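Local coordinates for periplasmic binding protein/LacI transcriptional regulator (Shewanella sp. ANA-3, PDB 5OCP), which binds L-arabinofuranose, in both its alpha and beta anomers, in the periplasm and probably delivers it to an ABC transporter for uptake, at residues 87-92 against 135-140; 40-45 against 63-68; 99-104 against 267-272; 16-21 against 245-250. One frame throughout, in Å; residues are numbered along the deposited sequence.

Contact 1: residues 87-92 against 135-140. With AHR (alpha-L-arabinofuranose), chain I; FUB (beta-L-arabinofuranose), chain J.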
loop_
_atom_site.group_PDB
_atom_site.type_symbol
_atom_site.label_atom_id
_atom_site.label_comp_id
_atom_site.label_asym_id
_atom_site.label_seq_id
_atom_site.Cartn_x
_atom_site.Cartn_y
_atom_site.Cartn_z
ATOM N N VAL A 87 7.281 -9.359 0.199
ATOM C CA VAL A 87 6.528 -8.582 -0.749
ATOM C C VAL A 87 5.876 -7.366 -0.045
ATOM O O VAL A 87 5.570 -7.401 1.130
ATOM C CB VAL A 87 5.415 -9.355 -1.442
ATOM C CG1 VAL A 87 6.040 -10.455 -2.309
ATOM C CG2 VAL A 87 4.427 -9.951 -0.456
ATOM N N ASP A 88 5.733 -6.315 -0.814
ATOM C CA ASP A 88 4.945 -5.133 -0.428
ATOM C C ASP A 88 5.766 -4.316 0.530
ATOM O O ASP A 88 6.602 -3.509 0.062
ATOM C CB ASP A 88 3.519 -5.550 -0.009
ATOM C CG ASP A 88 2.783 -4.447 0.784
ATOM O OD1 ASP A 88 3.068 -3.234 0.543
ATOM O OD2 ASP A 88 1.963 -4.780 1.705
ATOM N N ARG A 89 5.643 -4.515 1.830
ATOM C CA ARG A 89 6.437 -3.775 2.805
ATOM C C ARG A 89 7.814 -4.419 2.981
ATOM O O ARG A 89 8.226 -5.299 2.173
ATOM C CB ARG A 89 5.675 -3.578 4.112
ATOM C CG ARG A 89 4.335 -2.900 3.882
ATOM C CD ARG A 89 3.547 -2.754 5.178
ATOM N NE ARG A 89 2.211 -2.141 4.890
ATOM C CZ ARG A 89 1.236 -2.057 5.804
ATOM N NH1 ARG A 89 1.372 -2.540 7.027
ATOM N NH2 ARG A 89 0.030 -1.576 5.450
ATOM N N ASN A 90 8.550 -3.881 3.922
ATOM C CA ASN A 90 9.940 -4.345 4.106
ATOM C C ASN A 90 10.126 -4.869 5.514
ATOM O O ASN A 90 9.391 -4.594 6.460
ATOM C CB ASN A 90 10.964 -3.220 3.844
ATOM C CG ASN A 90 12.365 -3.726 3.468
ATOM O OD1 ASN A 90 12.566 -4.908 3.210
ATOM N ND2 ASN A 90 13.345 -2.831 3.537
ATOM N N ILE A 91 11.232 -5.579 5.691
ATOM C CA ILE A 91 11.689 -6.040 7.001
ATOM C C ILE A 91 13.053 -5.382 7.267
ATOM O O ILE A 91 13.743 -4.994 6.320
ATOM C CB ILE A 91 11.780 -7.573 7.050
ATOM C CG1 ILE A 91 12.850 -8.082 6.103
ATOM C CG2 ILE A 91 10.416 -8.222 6.784
ATOM C CD1 ILE A 91 13.120 -9.588 6.170
ATOM N N LYS A 92 13.364 -5.134 8.514
ATOM C CA LYS A 92 14.727 -4.715 8.882
ATOM C C LYS A 92 15.468 -5.902 9.454
ATOM O O LYS A 92 15.133 -6.362 10.546
ATOM C CB LYS A 92 14.688 -3.547 9.876
ATOM C CG LYS A 92 14.178 -2.251 9.279
ATOM C CD LYS A 92 14.944 -1.685 8.100
ATOM C CE LYS A 92 14.276 -0.433 7.546
ATOM N NZ LYS A 92 14.410 0.775 8.424
ATOM N N VAL A 135 1.691 3.116 12.015
ATOM C CA VAL A 135 3.020 3.196 12.630
ATOM C C VAL A 135 3.838 1.943 12.372
ATOM O O VAL A 135 3.342 0.787 12.483
ATOM C CB VAL A 135 2.933 3.518 14.158
ATOM C CG1 VAL A 135 2.269 4.872 14.347
ATOM C CG2 VAL A 135 2.233 2.409 14.928
ATOM N N GLY A 136 5.077 2.178 11.970
ATOM C CA GLY A 136 6.017 1.142 11.643
ATOM C C GLY A 136 5.900 0.506 10.285
ATOM O O GLY A 136 6.667 -0.406 9.957
ATOM N N ALA A 137 4.912 0.943 9.462
ATOM C CA ALA A 137 4.734 0.328 8.117
ATOM C C ALA A 137 5.675 1.000 7.168
ATOM O O ALA A 137 5.688 2.219 7.061
ATOM C CB ALA A 137 3.311 0.527 7.600
ATOM N N THR A 138 6.396 0.184 6.409
ATOM C CA THR A 138 7.328 0.744 5.425
ATOM C C THR A 138 6.636 1.747 4.513
ATOM O O THR A 138 7.217 2.741 4.139
ATOM C CB THR A 138 7.957 -0.385 4.582
ATOM O OG1 THR A 138 8.470 -1.385 5.466
ATOM C CG2 THR A 138 9.000 0.137 3.693
ATOM N N ALA A 139 5.418 1.411 4.104
ATOM C CA ALA A 139 4.672 2.258 3.168
ATOM C C ALA A 139 4.437 3.679 3.724
ATOM O O ALA A 139 4.577 4.663 2.983
ATOM C CB ALA A 139 3.385 1.623 2.761
ATOM N N ALA A 140 4.150 3.786 5.014
ATOM C CA ALA A 140 3.942 5.101 5.652
ATOM C C ALA A 140 5.261 5.866 5.839
ATOM O O ALA A 140 5.383 7.012 5.491
ATOM C CB ALA A 140 3.248 4.940 6.995
HETATM O O5 AHR I . 1.707 -1.596 1.986
HETATM C C5 AHR I . 0.829 -1.030 1.062
HETATM C C4 AHR I . -0.193 -0.159 1.770
HETATM O O4 AHR I . -0.848 -0.872 2.792
HETATM C C3 AHR I . -1.262 0.374 0.798
HETATM O O3 AHR I . -0.776 1.528 0.193
HETATM C C2 AHR I . -2.417 0.550 1.769
HETATM O O2 AHR I . -3.693 0.610 1.201
HETATM C C1 AHR I . -2.260 -0.727 2.576
HETATM O O1 AHR I . -2.875 -0.576 3.751
HETATM O O5 FUB J . 1.706 -1.595 1.985
HETATM C C5 FUB J . 0.823 -1.031 1.066
HETATM C C4 FUB J . -0.202 -0.163 1.777
HETATM O O4 FUB J . -0.852 -0.861 2.812
HETATM C C3 FUB J . -1.275 0.366 0.812
HETATM O O3 FUB J . -0.779 1.512 0.192
HETATM C C2 FUB J . -2.418 0.614 1.790
HETATM O O2 FUB J . -3.697 0.620 1.201
HETATM C C1 FUB J . -2.220 -0.421 2.896
HETATM O O1 FUB J . -2.976 -1.485 2.583
#

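Contact 2: residues 40-45 against 63-68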
loop_
_atom_site.group_PDB
_atom_site.type_symbol
_atom_site.label_atom_id
_atom_site.label_comp_id
_atom_site.label_asym_id
_atom_site.label_seq_id
_atom_site.Cartn_x
_atom_site.Cartn_y
_atom_site.Cartn_z
ATOM N N GLN A 40 -4.281 -7.921 10.988
ATOM C CA GLN A 40 -3.464 -6.760 11.400
ATOM C C GLN A 40 -2.386 -7.036 12.468
ATOM O O GLN A 40 -1.726 -6.065 12.881
ATOM C CB GLN A 40 -4.283 -5.521 11.761
ATOM C CG GLN A 40 -5.637 -5.316 11.059
ATOM C CD GLN A 40 -5.603 -5.366 9.536
ATOM O OE1 GLN A 40 -6.575 -5.939 8.888
ATOM N NE2 GLN A 40 -4.526 -4.749 8.934
ATOM N N LYS A 41 -2.211 -8.266 12.936
ATOM C CA LYS A 41 -1.293 -8.545 14.063
ATOM C C LYS A 41 -0.047 -9.297 13.623
ATOM O O LYS A 41 -0.121 -10.417 13.080
ATOM C CB LYS A 41 -2.019 -9.277 15.179
ATOM C CG LYS A 41 -3.201 -8.476 15.691
ATOM C CD LYS A 41 -3.924 -9.289 16.749
ATOM C CE LYS A 41 -4.937 -8.415 17.499
ATOM N NZ LYS A 41 -5.057 -8.858 18.930
ATOM N N GLN A 42 1.145 -8.738 13.890
ATOM C CA GLN A 42 2.359 -9.394 13.514
ATOM C C GLN A 42 2.473 -10.785 14.140
ATOM O O GLN A 42 2.972 -11.748 13.558
ATOM C CB GLN A 42 3.597 -8.527 13.888
ATOM C CG GLN A 42 4.909 -9.304 13.626
ATOM C CD GLN A 42 6.115 -8.456 13.829
ATOM O OE1 GLN A 42 6.032 -7.521 14.640
ATOM N NE2 GLN A 42 7.252 -8.727 13.062
ATOM N N GLU A 43 2.009 -10.911 15.376
ATOM C CA GLU A 43 2.061 -12.179 16.002
ATOM C C GLU A 43 1.344 -13.263 15.257
ATOM O O GLU A 43 1.788 -14.375 15.225
ATOM C CB GLU A 43 1.530 -12.088 17.455
ATOM C CG GLU A 43 2.656 -11.841 18.412
ATOM C CD GLU A 43 3.793 -12.916 18.299
ATOM O OE1 GLU A 43 4.999 -12.535 18.314
ATOM O OE2 GLU A 43 3.492 -14.142 18.102
ATOM N N ASN A 44 0.231 -12.892 14.629
ATOM C CA ASN A 44 -0.468 -13.890 13.768
ATOM C C ASN A 44 0.301 -14.249 12.503
ATOM O O ASN A 44 0.264 -15.398 12.027
ATOM C CB ASN A 44 -1.857 -13.414 13.460
ATOM C CG ASN A 44 -2.754 -13.339 14.685
ATOM O OD1 ASN A 44 -2.546 -14.100 15.648
ATOM N ND2 ASN A 44 -3.830 -12.537 14.608
ATOM N N GLN A 45 1.050 -13.268 11.964
ATOM C CA GLN A 45 1.923 -13.612 10.863
ATOM C C GLN A 45 2.974 -14.578 11.253
ATOM O O GLN A 45 3.242 -15.544 10.538
ATOM C CB GLN A 45 2.594 -12.377 10.233
ATOM C CG GLN A 45 1.624 -11.344 9.732
ATOM C CD GLN A 45 2.209 -10.321 8.780
ATOM O OE1 GLN A 45 2.589 -9.249 9.206
ATOM N NE2 GLN A 45 2.277 -10.668 7.502
ATOM N N ALA A 63 4.134 -10.560 3.504
ATOM C CA ALA A 63 3.884 -9.167 3.354
ATOM C C ALA A 63 3.946 -8.628 4.788
ATOM O O ALA A 63 2.987 -8.778 5.543
ATOM C CB ALA A 63 2.497 -8.892 2.757
ATOM N N PRO A 64 5.088 -8.088 5.219
ATOM C CA PRO A 64 5.214 -7.856 6.669
ATOM C C PRO A 64 4.509 -6.602 7.184
ATOM O O PRO A 64 4.616 -5.529 6.587
ATOM C CB PRO A 64 6.724 -7.719 6.822
ATOM C CG PRO A 64 7.141 -7.049 5.527
ATOM C CD PRO A 64 6.351 -7.793 4.513
ATOM N N VAL A 65 3.725 -6.720 8.256
ATOM C CA VAL A 65 2.951 -5.549 8.736
ATOM C C VAL A 65 3.810 -4.374 9.214
ATOM O O VAL A 65 3.512 -3.207 8.944
ATOM C CB VAL A 65 1.867 -5.974 9.802
ATOM C CG1 VAL A 65 2.491 -6.624 11.034
ATOM C CG2 VAL A 65 0.922 -4.814 10.067
ATOM N N VAL A 66 4.893 -4.759 9.919
ATOM C CA VAL A 66 5.896 -3.810 10.416
ATOM C C VAL A 66 7.241 -4.409 10.110
ATOM O O VAL A 66 7.339 -5.566 9.637
ATOM C CB VAL A 66 5.738 -3.507 11.945
ATOM C CG1 VAL A 66 4.363 -2.842 12.168
ATOM C CG2 VAL A 66 5.937 -4.755 12.799
ATOM N N GLU A 67 8.279 -3.598 10.305
ATOM C CA GLU A 67 9.613 -3.931 9.838
ATOM C C GLU A 67 10.421 -4.718 10.888
ATOM O O GLU A 67 11.342 -5.413 10.494
ATOM C CB GLU A 67 10.373 -2.677 9.429
ATOM C CG GLU A 67 9.737 -1.836 8.366
ATOM C CD GLU A 67 10.531 -0.632 7.938
ATOM O OE1 GLU A 67 11.205 0.018 8.826
ATOM O OE2 GLU A 67 10.412 -0.263 6.723
ATOM N N THR A 68 10.121 -4.581 12.158
ATOM C CA THR A 68 10.909 -5.189 13.211
ATOM C C THR A 68 10.396 -6.567 13.574
ATOM O O THR A 68 9.224 -6.854 13.341
ATOM C CB THR A 68 10.780 -4.290 14.464
ATOM O OG1 THR A 68 9.396 -4.003 14.741
ATOM C CG2 THR A 68 11.412 -2.952 14.148
HETATM O O HOH W 1 7.969 -5.920 15.910
#

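Contact 3: residues 99-104 against 267-272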
loop_
_atom_site.group_PDB
_atom_site.type_symbol
_atom_site.label_atom_id
_atom_site.label_comp_id
_atom_site.label_asym_id
_atom_site.label_seq_id
_atom_site.Cartn_x
_atom_site.Cartn_y
_atom_site.Cartn_z
ATOM N N PHE A 99 16.428 -14.004 3.417
ATOM C CA PHE A 99 15.395 -14.013 2.444
ATOM C C PHE A 99 15.999 -14.174 1.025
ATOM O O PHE A 99 17.204 -13.884 0.775
ATOM C CB PHE A 99 14.494 -12.771 2.636
ATOM C CG PHE A 99 15.174 -11.482 2.331
ATOM C CD1 PHE A 99 15.169 -10.979 1.027
ATOM C CD2 PHE A 99 15.809 -10.780 3.348
ATOM C CE1 PHE A 99 15.821 -9.802 0.752
ATOM C CE2 PHE A 99 16.520 -9.631 3.080
ATOM C CZ PHE A 99 16.518 -9.140 1.751
ATOM N N LEU A 100 15.207 -14.657 0.124
ATOM C CA LEU A 100 15.565 -14.877 -1.219
ATOM C C LEU A 100 15.572 -13.519 -1.936
ATOM O O LEU A 100 16.541 -13.168 -2.548
ATOM C CB LEU A 100 14.603 -15.871 -1.860
ATOM C CG LEU A 100 14.724 -16.142 -3.322
ATOM C CD1 LEU A 100 16.141 -16.630 -3.745
ATOM C CD2 LEU A 100 13.723 -17.094 -3.853
ATOM N N THR A 101 14.471 -12.781 -1.836
ATOM C CA THR A 101 14.371 -11.475 -2.477
ATOM C C THR A 101 13.116 -10.726 -2.045
ATOM O O THR A 101 12.246 -11.284 -1.375
ATOM C CB THR A 101 14.377 -11.601 -4.013
ATOM O OG1 THR A 101 14.516 -10.301 -4.601
ATOM C CG2 THR A 101 13.086 -12.238 -4.500
ATOM N N ARG A 102 13.030 -9.457 -2.434
ATOM C CA ARG A 102 11.883 -8.625 -2.091
ATOM C C ARG A 102 11.264 -8.005 -3.340
ATOM O O ARG A 102 11.958 -7.388 -4.147
ATOM C CB ARG A 102 12.293 -7.528 -1.107
ATOM C CG ARG A 102 11.255 -6.430 -0.935
ATOM C CD ARG A 102 11.528 -5.602 0.311
ATOM N NE ARG A 102 10.458 -4.645 0.576
ATOM C CZ ARG A 102 10.525 -3.351 0.285
ATOM N NH1 ARG A 102 11.614 -2.853 -0.285
ATOM N NH2 ARG A 102 9.503 -2.552 0.562
ATOM N N ILE A 103 9.955 -8.176 -3.492
ATOM C CA ILE A 103 9.240 -7.638 -4.637
ATOM C C ILE A 103 8.429 -6.468 -4.113
ATOM O O ILE A 103 7.609 -6.660 -3.254
ATOM C CB ILE A 103 8.290 -8.634 -5.258
ATOM C CG1 ILE A 103 8.951 -9.987 -5.508
ATOM C CG2 ILE A 103 7.654 -8.028 -6.503
ATOM C CD1 ILE A 103 10.315 -9.951 -6.225
ATOM N N ALA A 104 8.714 -5.233 -4.564
ATOM C CA ALA A 104 8.063 -4.101 -3.967
ATOM C C ALA A 104 8.046 -2.919 -4.948
ATOM O O ALA A 104 8.878 -2.852 -5.845
ATOM C CB ALA A 104 8.724 -3.726 -2.664
ATOM N N LYS A 267 18.315 -9.000 -4.595
ATOM C CA LYS A 267 17.635 -8.939 -3.313
ATOM C C LYS A 267 16.441 -8.016 -3.329
ATOM O O LYS A 267 15.570 -8.127 -2.461
ATOM C CB LYS A 267 18.572 -8.533 -2.177
ATOM C CG LYS A 267 19.660 -9.582 -1.970
ATOM C CD LYS A 267 19.064 -10.808 -1.351
ATOM C CE LYS A 267 20.139 -11.771 -0.864
ATOM N NZ LYS A 267 19.543 -13.054 -0.354
ATOM N N LEU A 268 16.367 -7.148 -4.310
ATOM C CA LEU A 268 15.161 -6.283 -4.528
ATOM C C LEU A 268 14.846 -6.139 -5.956
ATOM O O LEU A 268 15.762 -5.814 -6.742
ATOM C CB LEU A 268 15.444 -4.859 -3.921
ATOM C CG LEU A 268 14.359 -3.801 -4.121
ATOM C CD1 LEU A 268 13.064 -4.230 -3.419
ATOM C CD2 LEU A 268 14.837 -2.456 -3.550
ATOM N N ILE A 269 13.569 -6.387 -6.357
ATOM C CA ILE A 269 13.089 -6.276 -7.704
ATOM C C ILE A 269 11.900 -5.265 -7.545
ATOM O O ILE A 269 10.948 -5.513 -6.763
ATOM C CB ILE A 269 12.504 -7.605 -8.180
ATOM C CG1 ILE A 269 13.537 -8.745 -8.144
ATOM C CG2 ILE A 269 11.863 -7.423 -9.496
ATOM C CD1 ILE A 269 14.708 -8.447 -8.960
ATOM N N SER A 270 11.981 -4.124 -8.205
ATOM C CA SER A 270 11.044 -3.073 -7.924
ATOM C C SER A 270 10.585 -2.343 -9.171
ATOM O O SER A 270 11.396 -2.011 -10.011
ATOM C CB SER A 270 11.724 -2.131 -6.947
ATOM O OG SER A 270 10.900 -1.014 -6.586
ATOM N N THR A 271 9.286 -1.954 -9.201
ATOM C CA THR A 271 8.756 -1.076 -10.238
ATOM C C THR A 271 7.668 -0.249 -9.536
ATOM O O THR A 271 6.993 -0.820 -8.655
ATOM C CB THR A 271 8.068 -1.842 -11.402
ATOM O OG1 THR A 271 9.056 -2.612 -12.102
ATOM C CG2 THR A 271 7.440 -0.928 -12.398
ATOM N N THR A 272 7.579 1.018 -9.900
ATOM C CA THR A 272 6.661 1.964 -9.244
ATOM C C THR A 272 5.669 2.482 -10.268
ATOM O O THR A 272 5.990 2.668 -11.436
ATOM C CB THR A 272 7.483 3.061 -8.553
ATOM O OG1 THR A 272 8.369 2.418 -7.622
ATOM C CG2 THR A 272 6.642 4.094 -7.809
HETATM O O HOH W 2 18.921 -14.092 -3.166
#

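Contact 4: residues 16-21 against 245-250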
loop_
_atom_site.group_PDB
_atom_site.type_symbol
_atom_site.label_atom_id
_atom_site.label_comp_id
_atom_site.label_asym_id
_atom_site.label_seq_id
_atom_site.Cartn_x
_atom_site.Cartn_y
_atom_site.Cartn_z
ATOM N N THR A 16 -7.135 -5.956 0.184
ATOM C CA THR A 16 -7.960 -7.122 -0.200
ATOM C C THR A 16 -7.816 -7.396 -1.674
ATOM O O THR A 16 -7.768 -8.620 -2.098
ATOM C CB THR A 16 -9.430 -6.930 0.207
ATOM O OG1 THR A 16 -9.903 -5.732 -0.316
ATOM C CG2 THR A 16 -9.578 -6.788 1.701
ATOM N N SER A 17 -7.644 -6.367 -2.499
ATOM C CA SER A 17 -7.327 -6.566 -3.912
ATOM C C SER A 17 -6.006 -7.301 -4.159
ATOM O O SER A 17 -5.882 -8.178 -5.073
ATOM C CB SER A 17 -7.393 -5.237 -4.717
ATOM O OG SER A 17 -6.179 -4.457 -4.580
ATOM N N PHE A 18 -5.031 -7.022 -3.303
ATOM C CA PHE A 18 -3.713 -7.696 -3.304
ATOM C C PHE A 18 -3.902 -9.128 -2.961
ATOM O O PHE A 18 -3.359 -10.027 -3.682
ATOM C CB PHE A 18 -2.776 -7.024 -2.332
ATOM C CG PHE A 18 -1.406 -7.582 -2.204
ATOM C CD1 PHE A 18 -0.767 -8.240 -3.202
ATOM C CD2 PHE A 18 -0.718 -7.361 -0.974
ATOM C CE1 PHE A 18 0.506 -8.695 -3.020
ATOM C CE2 PHE A 18 0.566 -7.818 -0.761
ATOM C CZ PHE A 18 1.168 -8.500 -1.808
ATOM N N SER A 19 -4.651 -9.402 -1.934
ATOM C CA SER A 19 -4.905 -10.825 -1.585
ATOM C C SER A 19 -5.569 -11.587 -2.777
ATOM O O SER A 19 -5.157 -12.642 -3.175
ATOM C CB SER A 19 -5.755 -10.964 -0.359
ATOM O OG SER A 19 -5.088 -10.352 0.702
ATOM N N GLU A 20 -6.577 -10.982 -3.366
ATOM C CA GLU A 20 -7.238 -11.586 -4.527
ATOM C C GLU A 20 -6.337 -11.775 -5.728
ATOM O O GLU A 20 -6.379 -12.833 -6.425
ATOM C CB GLU A 20 -8.514 -10.774 -4.933
ATOM C CG GLU A 20 -9.627 -10.916 -3.934
ATOM C CD GLU A 20 -10.087 -12.410 -3.695
ATOM O OE1 GLU A 20 -10.136 -13.265 -4.641
ATOM O OE2 GLU A 20 -10.409 -12.754 -2.530
ATOM N N ALA A 21 -5.462 -10.817 -5.970
ATOM C CA ALA A 21 -4.436 -10.924 -7.012
ATOM C C ALA A 21 -3.430 -12.037 -6.807
ATOM O O ALA A 21 -3.152 -12.796 -7.729
ATOM C CB ALA A 21 -3.666 -9.647 -7.166
ATOM N N PRO A 245 -1.291 -4.439 -7.558
ATOM C CA PRO A 245 -1.488 -5.572 -6.616
ATOM C C PRO A 245 -0.872 -6.879 -7.136
ATOM O O PRO A 245 -0.973 -7.906 -6.443
ATOM C CB PRO A 245 -2.969 -5.641 -6.491
ATOM C CG PRO A 245 -3.496 -5.210 -7.794
ATOM C CD PRO A 245 -2.544 -4.136 -8.253
ATOM N N TYR A 246 -0.117 -6.844 -8.260
ATOM C CA TYR A 246 0.495 -8.056 -8.875
ATOM C C TYR A 246 1.910 -8.360 -8.539
ATOM O O TYR A 246 2.686 -8.624 -9.396
ATOM C CB TYR A 246 0.282 -8.013 -10.380
ATOM C CG TYR A 246 -1.128 -7.900 -10.675
ATOM C CD1 TYR A 246 -1.977 -8.995 -10.469
ATOM C CD2 TYR A 246 -1.662 -6.713 -11.172
ATOM C CE1 TYR A 246 -3.295 -8.922 -10.697
ATOM C CE2 TYR A 246 -3.019 -6.630 -11.373
ATOM C CZ TYR A 246 -3.775 -7.733 -11.162
ATOM O OH TYR A 246 -5.097 -7.688 -11.373
ATOM N N LEU A 247 2.256 -8.352 -7.239
ATOM C CA LEU A 247 3.569 -8.618 -6.775
ATOM C C LEU A 247 3.809 -10.116 -6.643
ATOM O O LEU A 247 4.967 -10.549 -6.549
ATOM C CB LEU A 247 3.735 -8.030 -5.384
ATOM C CG LEU A 247 3.548 -6.533 -5.321
ATOM C CD1 LEU A 247 3.614 -6.180 -3.869
ATOM C CD2 LEU A 247 4.689 -5.893 -6.079
ATOM N N GLY A 248 2.736 -10.903 -6.656
ATOM C CA GLY A 248 2.832 -12.327 -6.535
ATOM C C GLY A 248 3.601 -12.905 -7.713
ATOM O O GLY A 248 4.444 -13.761 -7.539
ATOM N N GLY A 249 3.322 -12.414 -8.923
ATOM C CA GLY A 249 3.950 -12.931 -10.105
ATOM C C GLY A 249 5.438 -12.984 -10.041
ATOM O O GLY A 249 6.012 -14.075 -10.152
ATOM N N PRO A 250 6.099 -11.822 -9.846
ATOM C CA PRO A 250 7.532 -11.877 -9.675
ATOM C C PRO A 250 8.002 -12.666 -8.475
ATOM O O PRO A 250 9.133 -13.182 -8.488
ATOM C CB PRO A 250 7.977 -10.374 -9.582
ATOM C CG PRO A 250 6.833 -9.607 -10.107
ATOM C CD PRO A 250 5.583 -10.451 -9.938
#

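Contact 1: residues 87-92 against 135-140
The guanidinium of Arg89 does two jobs at once: Ala137 CB lies over one face, 3.5 Å above the plane and offset toward the rim, while its edge is turned to the bound sugar. The setting is the interlobe cleft of a type I periplasmic binding protein. Residues 87-92 leave strand 84-87 of one parallel sheet, and residues 135-140 begin helix 138-151 of the other lobe. The arginine chain runs extended from CG to NE, carrying the head to the sugar. Arg89 NE donates to the sugar's O5 at 3.0 Å and Arg89 NH2 to its O4 at 2.9 Å, both nearly straight, and the alpha and beta anomers are held alike because these oxygens coincide in the two. NH1 turns the other way, to the backbone oxygen of Val65. An alanine at Arg89 would probably leave O4 and O5 without these two donors, open a gap beneath Ala137 CB and take the partner from Val65 O. Asp88 OD1 approaches sugar O5 to 2.6 Å, while its OD2 forms a salt bridge with Arg15. Thr138 ties the lobes through its side chain: OG1 accepts a hydrogen bond from Asn90 N at 2.9 Å, with an N-H...O angle of 148°, and is also hydrogen-bonded to Glu67. Threonine suits this first helical turn because its hydroxyl serves both partners while CG2 rests against Asn90 CB. The neighbouring alanines are small enough to let arginine and sugar come close, and Ala139 CB stands 3.7 Å from sugar O5.

Contact 2: residues 40-45 against 63-68
Gln45 clasps the backbone of residues 63-65 with both ends of its amide. Val65 N donates to Gln45 OE1 at 2.9 Å, reaching a lone pair in the plane of the glutamine carbonyl, and Gln45 NE2 donates to Ala63 O at 2.8 Å from above that carbonyl's plane. A side-chain amide suits the place because it offers a donor and an acceptor side by side to the two backbone groups. Gln42 makes a second grip one helical turn earlier: its NE2 gives a nearly straight bond of 2.7 Å to Thr68 O, and OE1 takes a proton from a water that also meets Thr68 OG1. With CG anti to the backbone N (chi1 174°) and an extended chain beyond it, Gln42 reaches across Val66, whose CG2 lies 3.3 Å from Gln42 OE1. Val65 lies between the two glutamines, its CG1 3.6 Å from Gln42 CB and 3.2 Å from Gln45 OE1. In the next shell, Gln45 NE2 also bonds to Ser6 OG; together with the two bonds across the contact, this would hold the amide's rotation. Trp70 packs on both glutamines. In this Rossmann-like first lobe, helix 42-54 joins strands 32-37 and 59-62, which flank strand 2-7, and its first turn holds the loop at the C-terminal end of strand 59-62.

Contact 3: residues 99-104 against 267-272
A bend at chi2 (-72°) swings CD of Lys267 back to within 3.7 Å of Leu100 O. The groups belong to the edge of the six-stranded parallel sheet of the first lobe, where strands 101-104 and 268-270 run parallel, 15° apart, with 268-270 outermost. The extended remainder of the lysine carries Lys267 NZ to Phe99 O at 2.7 Å, nearly along the C=O axis, and a water bridges NZ to Leu100 O. A long, flexible cation suits the spot because it can gather several carbonyl oxygens at once, including that of Asp96. Beyond it, Arg102 N donates to Lys267 O, Ile269 N to Arg102 O at 2.9 Å, and Ala104 N to Ile269 O at 3.1 Å, the staggered ladder of parallel strands. On one face Ile103 and Ile269 lie side by side, Ile103 CD1 against Ile269 CB at 3.8 Å; branched chains favour the extended backbone here. On the other face Arg102 runs beside Leu268, its NH1 3.7 Å from Leu268 CD1, while Ala104 CB sits over the centre of the guanidinium and Arg102 NE is hydrogen-bonded to Arg89 O. At the far end Ser270, with OG anti to its own N (chi1 179°), donates through OG to Ala104 O at 2.8 Å.

Contact 4: residues 16-21 against 245-250
Apolar contact carries most of this junction between helix 13-29 and the chain entering helix 248-259. Ala21 CB meets Pro245 CB at 4.1 Å and Tyr246 CE1 at 3.6 Å, and a small residue is what lets the proline and tyrosine come so near the helix. Phe18 is reached by Leu247, whose CD1 lies 4.0 Å from Phe18 CZ, the two side chains crossing at about a right angle. Within 245-250 the Tyr246 ring has Pro245 CG over one face. Contacts with a carbonyl form the second kind: Pro245 O faces the edge of the Phe18 ring, 3.3 Å from CD1, and comes equally close to Ala21 CB. Phe18 has CG anti to its backbone N (chi1 180°), which starts the ring toward this oxygen. An alanine at Phe18 would probably leave Leu247 CD1 without its aromatic neighbour and open a gap beside Pro245 O. No hydrogen bond joins the segments; Ser17 OG, near Pro245 CB, spends its polarity on Trp14 O. Phe18 also packs on Trp14 and Asp88, both of the sugar pocket. Residues 245-247 follow strand 239-242 of the second lobe and enter helix 248-259 of the first, one of the three interlobe crossovers characteristic of type I periplasmic binding proteins.

Contact 1 is the hub, since it alone of the four holds the sugar, and the other three touch it. Contact 2, whose centre is about 9 Å from that of contact 1, is linked to it through Val65 O, 2.9 Å from Arg89 NH1, and Glu67 OE2, 2.6 Å from Thr138 OG1. Contact 3 reaches it by Arg102 NE, 2.8 Å from Arg89 O, so the arginine is probably positioned through its backbone as well as its head. Contact 4 packs against Asp88, with Phe18 CE2 3.8 Å from Asp88 CB, and meets contact 3 where Leu247 CD2 packs on Ile103 CG2 at 3.7 Å. Contacts 2 and 3 do not touch; their nearest atoms are about 6 Å apart.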